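Local coordinates for ubiquitin-conjugating enzyme-like protein (Leishmania mexicana, PDB 6ZM3) that pairs as a UEV-type E2 variant with the ubiquitin-conjugating enzyme UBC2, in a complex required for Leishmania amastigote differentiation and probably supporting ubiquitin chain assembly, at residues 28-34 against 45-50; 61-66 against 78-83; 100-104 against 116-120. All coordinates share one frame. Where two conformers were deposited one is given. Numbering follows the deposited sequence.

Contacts 1 and 2 are the two outer hairpins of one four-stranded antiparallel meander, 30-34, 44-50, 61-67 and 78-81. Their centres lie about 9 Å apart, and the middle strands seam them together through probable hydrogen bonds I49 O to L62 N and W45 O to I66 N, both 2.8 Å. Contact 3 lies about 14 Å from contact 1 and about 13 Å from contact 2, centre to centre, where helix 113-125 covers one face of the sheet. L117 CB comes within 3.3 Å of V30 CG1, while C116 CB sits 3.6 Å from I79 CD1. From the opposite face, residues of contacts 1 and 2 pack against the partner E2 chain; contact 3 does not touch it.

Contact 1 of 3, residues 28-34 against 45-50; sequences QNVSVGL and WNGTIV
Segments 28-34 and 45-50 run antiparallel, with short strand axes 4.5 Å apart at 164°. Before the first strand, N29 (phi/psi -130/-12) already joins the ladder, its O accepting V50 N at 2.8 Å. From V30 onward the chain is extended. V30 faces I49 in a non-hydrogen-bonded pair, CG2 to CG1 4.0 Å; these branched side chains suit a strand and the apolar face, where L117 of helix 113-125 covers V30. S31 and T48, small and polar, form a hydrogen-bonded pair, S31 N to T48 O 2.9 Å and T48 N to S31 O 2.7 Å, on the face that packs against the partner E2 chain. A water 3.0 Å from T48 OG1 donates a weak hydrogen bond to S31 O. V32 pairs with G47, CA to CA 4.5 Å, and V32 CG1 reaches W45 CE3 at 3.8 Å. G33, without a side chain, pairs with N46: G33 N to N46 O 3.1 Å, N46 N to G33 O 2.7 Å. L34 lays CD1 over the broad W45 indole, 3.9 Å from its six-membered-ring centroid, a CH-pi contact; W45 (chi1 m) anchors NE1 on F42 O. This is the first beta hairpin of the UBC-fold meander.

Contact 2 of 3, residues 61-66 against 78-83; sequences ILSLEI and HIRFLS
Segment 61-66 and residues 78-81 are extended and form the last hairpin of the UBC-fold meander, their short strand axes 4.7 Å apart at 151°. E65 and R80 make the hydrogen-bonded pair, E65 N to R80 O 2.9 Å and R80 N to E65 O 3.0 Å, flanked by the non-hydrogen-bonded pairs L64-F81 and I66-I79, CA to CA 4.3 and 4.7 Å. Beyond F81 the second strand ends: L82 turns to phi/psi -92/-41, so that S63 O accepts both L82 N (2.7 Å) and S83 N (3.2 Å). S83, chi1 m, brings its small hydroxyl back to the strand, OG accepting S63 N at 3.0 Å. On the buried face under helix 113-125, L64, F81, I66 and I79 supply apolar bulk; L64 CD2 touches I79 CG2 at 3.6 Å. The other face carries charge, E65 bridging R80 NH2 through OE2 at 2.9 Å while OE1 pairs with R35. F81, chi1 -83°, presents its flat ring to L64, whose CD2 stands 3.5 Å from the centroid, 3° off the normal.

Contact 3 of 3, residues 100-104 against 116-120; sequences KFHVF and CLSEL
An exposed imidazole reaches across to a glutamate: H102 NE2 donates to E119 OE1 at 2.8 Å, but at 118° the hydrogen bond is weak. H102 adopts chi1 p and E119 has chi1 and chi2 both m, bringing their polar ends together at the solvent-facing edge. Behind them the contact is apolar. F101 is the N-cap of the short helix 102-105, its O accepting F104 N at 2.8 Å; with chi1 t it sends its ring to helix 113-125, which holds all of 116-120, L120 N bonding to C116 O at 2.8 Å. L120 CD2 lies over that ring, 3.7 Å from the centroid, a CH-pi contact. V103, compact and branched, sets CG2 3.6 Å from E119 CB. C116, small enough for the junction, places SG 3.9 Å from F104 CE1 in an oblique sulfur-aromatic contact. The V103 and C116 CA atoms are 7.1 Å apart. F104, C116 and L120 also touch I79. The short helix after the meander thus docks on the sheet-covering helix, as in the UBC fold.

Contact 1 of 3, residues 28-34 against 45-50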
loop_
_atom_site.group_PDB
_atom_site.type_symbol
_atom_site.label_atom_id
_atom_site.label_comp_id
_atom_site.label_asym_id
_atom_site.label_seq_id
_atom_site.Cartn_x
_atom_site.Cartn_y
_atom_site.Cartn_z
ATOM N N GLN B 28 -17.103 -5.324 1.561
ATOM C CA GLN B 28 -15.821 -4.943 0.995
ATOM C C GLN B 28 -15.643 -3.444 1.190
ATOM O O GLN B 28 -15.336 -2.720 0.245
ATOM C CB GLN B 28 -15.669 -5.416 -0.457
ATOM C CG GLN B 28 -16.901 -5.185 -1.323
ATOM C CD GLN B 28 -16.555 -4.970 -2.778
ATOM O OE1 GLN B 28 -15.946 -5.821 -3.432
ATOM N NE2 GLN B 28 -16.945 -3.816 -3.299
ATOM N N ASN B 29 -15.868 -2.990 2.427
ATOM C CA ASN B 29 -15.494 -1.624 2.761
ATOM C C ASN B 29 -14.663 -1.591 4.046
ATOM O O ASN B 29 -14.055 -0.565 4.371
ATOM C CB ASN B 29 -16.663 -0.660 2.533
ATOM C CG ASN B 29 -17.779 -0.883 3.534
ATOM O OD1 ASN B 29 -17.521 -1.018 4.726
ATOM N ND2 ASN B 29 -19.016 -0.936 3.078
ATOM N N VAL B 30 -14.633 -2.717 4.768
ATOM C CA VAL B 30 -13.784 -2.877 5.942
ATOM C C VAL B 30 -13.179 -4.287 5.975
ATOM O O VAL B 30 -13.819 -5.260 5.561
ATOM C CB VAL B 30 -14.585 -2.534 7.215
ATOM C CG1 VAL B 30 -14.092 -3.245 8.453
ATOM C CG2 VAL B 30 -14.687 -1.041 7.474
ATOM N N SER B 31 -11.941 -4.421 6.478
ATOM C CA SER B 31 -11.317 -5.738 6.520
ATOM C C SER B 31 -10.266 -5.824 7.609
ATOM O O SER B 31 -9.577 -4.826 7.868
ATOM C CB SER B 31 -10.699 -6.070 5.197
ATOM O OG SER B 31 -10.298 -7.417 5.237
ATOM N N VAL B 32 -10.161 -7.014 8.214
ATOM C CA VAL B 32 -9.170 -7.297 9.239
ATOM C C VAL B 32 -8.591 -8.664 8.931
ATOM O O VAL B 32 -9.303 -9.558 8.479
ATOM C CB VAL B 32 -9.786 -7.300 10.652
ATOM C CG1 VAL B 32 -8.729 -7.311 11.736
ATOM C CG2 VAL B 32 -10.774 -6.174 10.875
ATOM N N GLY B 33 -7.326 -8.853 9.296
ATOM C CA GLY B 33 -6.650 -10.094 8.977
ATOM C C GLY B 33 -5.345 -10.153 9.750
ATOM O O GLY B 33 -4.828 -9.113 10.168
ATOM N N LEU B 34 -4.862 -11.379 9.961
ATOM C CA LEU B 34 -3.686 -11.624 10.794
ATOM C C LEU B 34 -2.489 -10.943 10.118
ATOM O O LEU B 34 -2.336 -11.057 8.906
ATOM C CB LEU B 34 -3.529 -13.152 10.846
ATOM C CG LEU B 34 -2.954 -13.795 12.105
ATOM C CD1 LEU B 34 -3.562 -13.219 13.384
ATOM C CD2 LEU B 34 -3.187 -15.304 12.079
ATOM N N TRP B 45 -2.934 -7.526 14.049
ATOM C CA TRP B 45 -3.830 -7.625 12.919
ATOM C C TRP B 45 -3.668 -6.409 12.020
ATOM O O TRP B 45 -3.428 -5.305 12.503
ATOM C CB TRP B 45 -5.280 -7.778 13.418
ATOM C CG TRP B 45 -5.485 -8.983 14.280
ATOM C CD1 TRP B 45 -4.995 -9.202 15.533
ATOM C CD2 TRP B 45 -6.287 -10.135 13.957
ATOM N NE1 TRP B 45 -5.388 -10.428 15.995
ATOM C CE2 TRP B 45 -6.174 -11.029 15.036
ATOM C CE3 TRP B 45 -7.031 -10.506 12.833
ATOM C CZ2 TRP B 45 -6.855 -12.249 15.074
ATOM C CZ3 TRP B 45 -7.651 -11.738 12.840
ATOM C CH2 TRP B 45 -7.575 -12.592 13.950
ATOM N N ASN B 46 -3.800 -6.628 10.718
ATOM C CA ASN B 46 -3.812 -5.571 9.733
ATOM C C ASN B 46 -5.270 -5.184 9.610
ATOM O O ASN B 46 -6.106 -6.069 9.632
ATOM C CB ASN B 46 -3.357 -6.056 8.356
ATOM C CG ASN B 46 -1.905 -6.465 8.256
ATOM O OD1 ASN B 46 -1.093 -6.106 9.091
ATOM N ND2 ASN B 46 -1.563 -7.214 7.221
ATOM N N GLY B 47 -5.559 -3.880 9.494
ATOM C CA GLY B 47 -6.905 -3.430 9.199
ATOM C C GLY B 47 -6.928 -2.551 7.953
ATOM O O GLY B 47 -5.966 -1.847 7.618
ATOM N N THR B 48 -8.031 -2.657 7.234
ATOM C CA THR B 48 -8.318 -1.801 6.113
ATOM C C THR B 48 -9.676 -1.162 6.341
ATOM O O THR B 48 -10.629 -1.887 6.649
ATOM C CB THR B 48 -8.374 -2.611 4.804
ATOM O OG1 THR B 48 -7.106 -3.260 4.685
ATOM C CG2 THR B 48 -8.651 -1.753 3.585
ATOM N N ILE B 49 -9.762 0.151 6.047
ATOM C CA ILE B 49 -11.021 0.852 5.822
ATOM C C ILE B 49 -10.988 1.526 4.454
ATOM O O ILE B 49 -10.033 2.237 4.148
ATOM C CB ILE B 49 -11.232 1.923 6.918
ATOM C CG1 ILE B 49 -11.498 1.297 8.290
ATOM C CG2 ILE B 49 -12.314 2.906 6.489
ATOM C CD1 ILE B 49 -11.195 2.222 9.478
ATOM N N VAL B 50 -12.043 1.319 3.661
ATOM C CA VAL B 50 -12.297 2.071 2.452
ATOM C C VAL B 50 -13.173 3.276 2.817
ATOM O O VAL B 50 -14.308 3.128 3.296
ATOM C CB VAL B 50 -12.936 1.149 1.390
ATOM C CG1 VAL B 50 -13.204 1.849 0.064
ATOM C CG2 VAL B 50 -12.083 -0.102 1.178
HETATM O O HOH W 1 -6.497 -5.581 6.533
#

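Contact 2 of 3, residues 61-66 against 78-83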
loop_
_atom_site.group_PDB
_atom_site.type_symbol
_atom_site.label_atom_id
_atom_site.label_comp_id
_atom_site.label_asym_id
_atom_site.label_seq_id
_atom_site.Cartn_x
_atom_site.Cartn_y
_atom_site.Cartn_z
ATOM N N ILE B 61 -7.975 3.959 0.390
ATOM C CA ILE B 61 -7.653 2.676 1.014
ATOM C C ILE B 61 -6.818 2.951 2.255
ATOM O O ILE B 61 -5.635 3.240 2.153
ATOM C CB ILE B 61 -6.954 1.726 0.002
ATOM C CG1 ILE B 61 -7.915 1.415 -1.146
ATOM C CG2 ILE B 61 -6.519 0.431 0.682
ATOM C CD1 ILE B 61 -7.249 0.885 -2.390
ATOM N N LEU B 62 -7.468 2.994 3.427
ATOM C CA LEU B 62 -6.766 3.396 4.632
ATOM C C LEU B 62 -6.314 2.155 5.406
ATOM O O LEU B 62 -7.117 1.282 5.727
ATOM C CB LEU B 62 -7.723 4.286 5.445
ATOM C CG LEU B 62 -8.323 5.485 4.703
ATOM C CD1 LEU B 62 -9.346 6.174 5.594
ATOM C CD2 LEU B 62 -7.253 6.504 4.285
ATOM N N SER B 63 -5.041 2.136 5.832
ATOM C CA SER B 63 -4.440 1.001 6.511
ATOM C C SER B 63 -4.316 1.312 8.002
ATOM O O SER B 63 -3.983 2.442 8.375
ATOM C CB SER B 63 -3.065 0.628 5.948
ATOM O OG SER B 63 -3.173 0.073 4.617
ATOM N N LEU B 64 -4.566 0.282 8.813
ATOM C CA LEU B 64 -4.470 0.362 10.265
ATOM C C LEU B 64 -3.690 -0.824 10.813
ATOM O O LEU B 64 -3.626 -1.893 10.191
ATOM C CB LEU B 64 -5.897 0.356 10.829
ATOM C CG LEU B 64 -6.797 1.494 10.364
ATOM C CD1 LEU B 64 -7.689 1.059 9.187
ATOM C CD2 LEU B 64 -7.658 1.971 11.552
ATOM N N GLU B 65 -3.130 -0.663 12.011
ATOM C CA GLU B 65 -2.568 -1.780 12.731
ATOM C C GLU B 65 -3.391 -1.952 14.003
ATOM O O GLU B 65 -3.796 -0.934 14.595
ATOM C CB GLU B 65 -1.139 -1.459 13.143
ATOM C CG GLU B 65 -0.451 -2.610 13.848
ATOM C CD GLU B 65 1.062 -2.477 13.776
ATOM O OE1 GLU B 65 1.688 -3.076 12.839
ATOM O OE2 GLU B 65 1.603 -1.761 14.637
ATOM N N ILE B 66 -3.643 -3.224 14.355
ATOM C CA ILE B 66 -4.388 -3.595 15.550
ATOM C C ILE B 66 -3.523 -4.483 16.433
ATOM O O ILE B 66 -2.973 -5.503 15.998
ATOM C CB ILE B 66 -5.764 -4.213 15.226
ATOM C CG1 ILE B 66 -6.499 -3.320 14.222
ATOM C CG2 ILE B 66 -6.556 -4.385 16.536
ATOM C CD1 ILE B 66 -7.732 -3.907 13.533
ATOM N N HIS B 78 -5.816 -1.998 20.710
ATOM C CA HIS B 78 -5.096 -0.774 20.371
ATOM C C HIS B 78 -5.080 -0.646 18.859
ATOM O O HIS B 78 -4.535 -1.533 18.204
ATOM C CB HIS B 78 -3.680 -0.838 20.955
ATOM C CG HIS B 78 -3.682 -1.146 22.415
ATOM N ND1 HIS B 78 -4.202 -0.274 23.353
ATOM C CD2 HIS B 78 -3.249 -2.223 23.108
ATOM C CE1 HIS B 78 -4.071 -0.790 24.553
ATOM N NE2 HIS B 78 -3.491 -1.988 24.431
ATOM N N ILE B 79 -5.724 0.405 18.340
ATOM C CA ILE B 79 -5.866 0.654 16.917
ATOM C C ILE B 79 -5.087 1.933 16.593
ATOM O O ILE B 79 -5.294 2.971 17.225
ATOM C CB ILE B 79 -7.355 0.736 16.507
ATOM C CG1 ILE B 79 -8.169 -0.472 17.010
ATOM C CG2 ILE B 79 -7.546 0.961 15.007
ATOM C CD1 ILE B 79 -9.527 -0.623 16.316
ATOM N N ARG B 80 -4.195 1.843 15.597
ATOM C CA ARG B 80 -3.446 2.987 15.088
ATOM C C ARG B 80 -3.697 3.065 13.583
ATOM O O ARG B 80 -3.550 2.058 12.876
ATOM C CB ARG B 80 -1.951 2.699 15.246
ATOM C CG ARG B 80 -1.053 3.914 15.435
ATOM C CD ARG B 80 0.358 3.541 15.872
ATOM N NE ARG B 80 0.843 2.291 15.277
ATOM C CZ ARG B 80 1.706 2.200 14.252
ATOM N NH1 ARG B 80 2.210 3.291 13.695
ATOM N NH2 ARG B 80 2.087 1.014 13.795
ATOM N N PHE B 81 -4.002 4.260 13.082
ATOM C CA PHE B 81 -4.015 4.444 11.640
ATOM C C PHE B 81 -2.572 4.513 11.147
ATOM O O PHE B 81 -1.738 5.200 11.751
ATOM C CB PHE B 81 -4.781 5.700 11.231
ATOM C CG PHE B 81 -6.279 5.548 11.125
ATOM C CD1 PHE B 81 -7.083 5.684 12.255
ATOM C CD2 PHE B 81 -6.886 5.310 9.902
ATOM C CE1 PHE B 81 -8.461 5.559 12.152
ATOM C CE2 PHE B 81 -8.259 5.208 9.799
ATOM C CZ PHE B 81 -9.041 5.350 10.928
ATOM N N LEU B 82 -2.296 3.809 10.046
ATOM C CA LEU B 82 -1.015 3.932 9.359
ATOM C C LEU B 82 -1.126 4.992 8.271
ATOM O O LEU B 82 -0.165 5.735 8.047
ATOM C CB LEU B 82 -0.610 2.593 8.745
ATOM C CG LEU B 82 -0.334 1.460 9.733
ATOM C CD1 LEU B 82 0.250 0.261 8.993
ATOM C CD2 LEU B 82 0.608 1.889 10.843
ATOM N N SER B 83 -2.269 4.999 7.555
ATOM C CA SER B 83 -2.648 6.074 6.666
ATOM C C SER B 83 -3.062 7.283 7.496
ATOM O O SER B 83 -3.910 7.142 8.368
ATOM C CB SER B 83 -3.811 5.649 5.792
ATOM O OG SER B 83 -3.489 4.510 4.991
#

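Contact 3 of 3, residues 100-104 against 116-120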
loop_
_atom_site.group_PDB
_atom_site.type_symbol
_atom_site.label_atom_id
_atom_site.label_comp_id
_atom_site.label_asym_id
_atom_site.label_seq_id
_atom_site.Cartn_x
_atom_site.Cartn_y
_atom_site.Cartn_z
ATOM N N LYS B 100 -12.227 9.256 23.228
ATOM C CA LYS B 100 -12.958 9.981 22.196
ATOM C C LYS B 100 -13.687 9.043 21.236
ATOM O O LYS B 100 -14.625 9.483 20.569
ATOM C CB LYS B 100 -12.037 10.903 21.393
ATOM C CG LYS B 100 -11.502 12.103 22.169
ATOM C CD LYS B 100 -10.312 12.768 21.510
ATOM C CE LYS B 100 -9.951 14.076 22.183
ATOM N NZ LYS B 100 -9.199 14.963 21.263
ATOM N N PHE B 101 -13.216 7.796 21.076
ATOM C CA PHE B 101 -13.934 6.897 20.171
ATOM C C PHE B 101 -15.072 6.257 20.966
ATOM O O PHE B 101 -14.787 5.555 21.927
ATOM C CB PHE B 101 -12.989 5.830 19.593
ATOM C CG PHE B 101 -13.576 4.921 18.531
ATOM C CD1 PHE B 101 -14.522 5.379 17.625
ATOM C CD2 PHE B 101 -13.198 3.590 18.460
ATOM C CE1 PHE B 101 -15.069 4.542 16.663
ATOM C CE2 PHE B 101 -13.759 2.750 17.504
ATOM C CZ PHE B 101 -14.677 3.228 16.600
ATOM N N HIS B 102 -16.325 6.498 20.560
ATOM C CA HIS B 102 -17.488 6.062 21.334
ATOM C C HIS B 102 -17.370 4.579 21.721
ATOM O O HIS B 102 -17.576 4.220 22.873
ATOM C CB HIS B 102 -18.814 6.439 20.647
ATOM C CG HIS B 102 -19.198 5.543 19.517
ATOM N ND1 HIS B 102 -18.595 5.618 18.271
ATOM C CD2 HIS B 102 -20.108 4.547 19.435
ATOM C CE1 HIS B 102 -19.135 4.728 17.471
ATOM N NE2 HIS B 102 -20.067 4.055 18.166
ATOM N N VAL B 103 -16.942 3.727 20.779
ATOM C CA VAL B 103 -16.844 2.297 21.014
ATOM C C VAL B 103 -15.893 1.983 22.157
ATOM O O VAL B 103 -16.014 0.968 22.832
ATOM C CB VAL B 103 -16.347 1.615 19.734
ATOM C CG1 VAL B 103 -16.052 0.139 19.983
ATOM C CG2 VAL B 103 -17.344 1.847 18.617
ATOM N N PHE B 104 -14.876 2.814 22.336
ATOM C CA PHE B 104 -13.858 2.523 23.326
ATOM C C PHE B 104 -14.218 3.150 24.671
ATOM O O PHE B 104 -13.872 2.594 25.713
ATOM C CB PHE B 104 -12.513 3.100 22.885
ATOM C CG PHE B 104 -11.812 2.304 21.810
ATOM C CD1 PHE B 104 -12.213 1.015 21.496
ATOM C CD2 PHE B 104 -10.712 2.836 21.146
ATOM C CE1 PHE B 104 -11.567 0.291 20.501
ATOM C CE2 PHE B 104 -10.057 2.106 20.159
ATOM C CZ PHE B 104 -10.497 0.841 19.829
ATOM N N CYS B 116 -15.136 -2.570 15.239
ATOM C CA CYS B 116 -14.354 -1.357 15.516
ATOM C C CYS B 116 -14.075 -0.602 14.223
ATOM O O CYS B 116 -14.279 0.620 14.160
ATOM C CB CYS B 116 -13.019 -1.601 16.227
ATOM S SG CYS B 116 -13.116 -2.192 17.934
ATOM N N LEU B 117 -13.656 -1.337 13.180
ATOM C CA LEU B 117 -13.379 -0.708 11.898
ATOM C C LEU B 117 -14.644 -0.178 11.215
ATOM O O LEU B 117 -14.605 0.918 10.635
ATOM C CB LEU B 117 -12.585 -1.660 10.989
ATOM C CG LEU B 117 -11.205 -2.118 11.458
ATOM C CD1 LEU B 117 -10.437 -2.763 10.285
ATOM C CD2 LEU B 117 -10.367 -0.976 12.027
ATOM N N SER B 118 -15.773 -0.929 11.235
ATOM C CA SER B 118 -17.007 -0.406 10.673
ATOM C C SER B 118 -17.386 0.898 11.362
ATOM O O SER B 118 -17.878 1.796 10.701
ATOM C CB SER B 118 -18.156 -1.384 10.719
ATOM O OG SER B 118 -18.288 -2.000 9.458
ATOM N N GLU B 119 -17.157 0.945 12.681
ATOM C CA GLU B 119 -17.485 2.082 13.533
ATOM C C GLU B 119 -16.539 3.266 13.300
ATOM O O GLU B 119 -16.991 4.416 13.373
ATOM C CB GLU B 119 -17.600 1.688 15.004
ATOM C CG GLU B 119 -18.827 0.813 15.308
ATOM C CD GLU B 119 -20.166 1.522 15.194
ATOM O OE1 GLU B 119 -20.267 2.632 15.739
ATOM O OE2 GLU B 119 -21.076 1.015 14.491
ATOM N N LEU B 120 -15.249 3.007 13.026
ATOM C CA LEU B 120 -14.367 4.069 12.541
ATOM C C LEU B 120 -14.799 4.583 11.168
ATOM O O LEU B 120 -14.743 5.786 10.884
ATOM C CB LEU B 120 -12.919 3.576 12.565
ATOM C CG LEU B 120 -12.348 3.465 13.968
ATOM C CD1 LEU B 120 -11.041 2.678 13.987
ATOM C CD2 LEU B 120 -12.132 4.873 14.539
#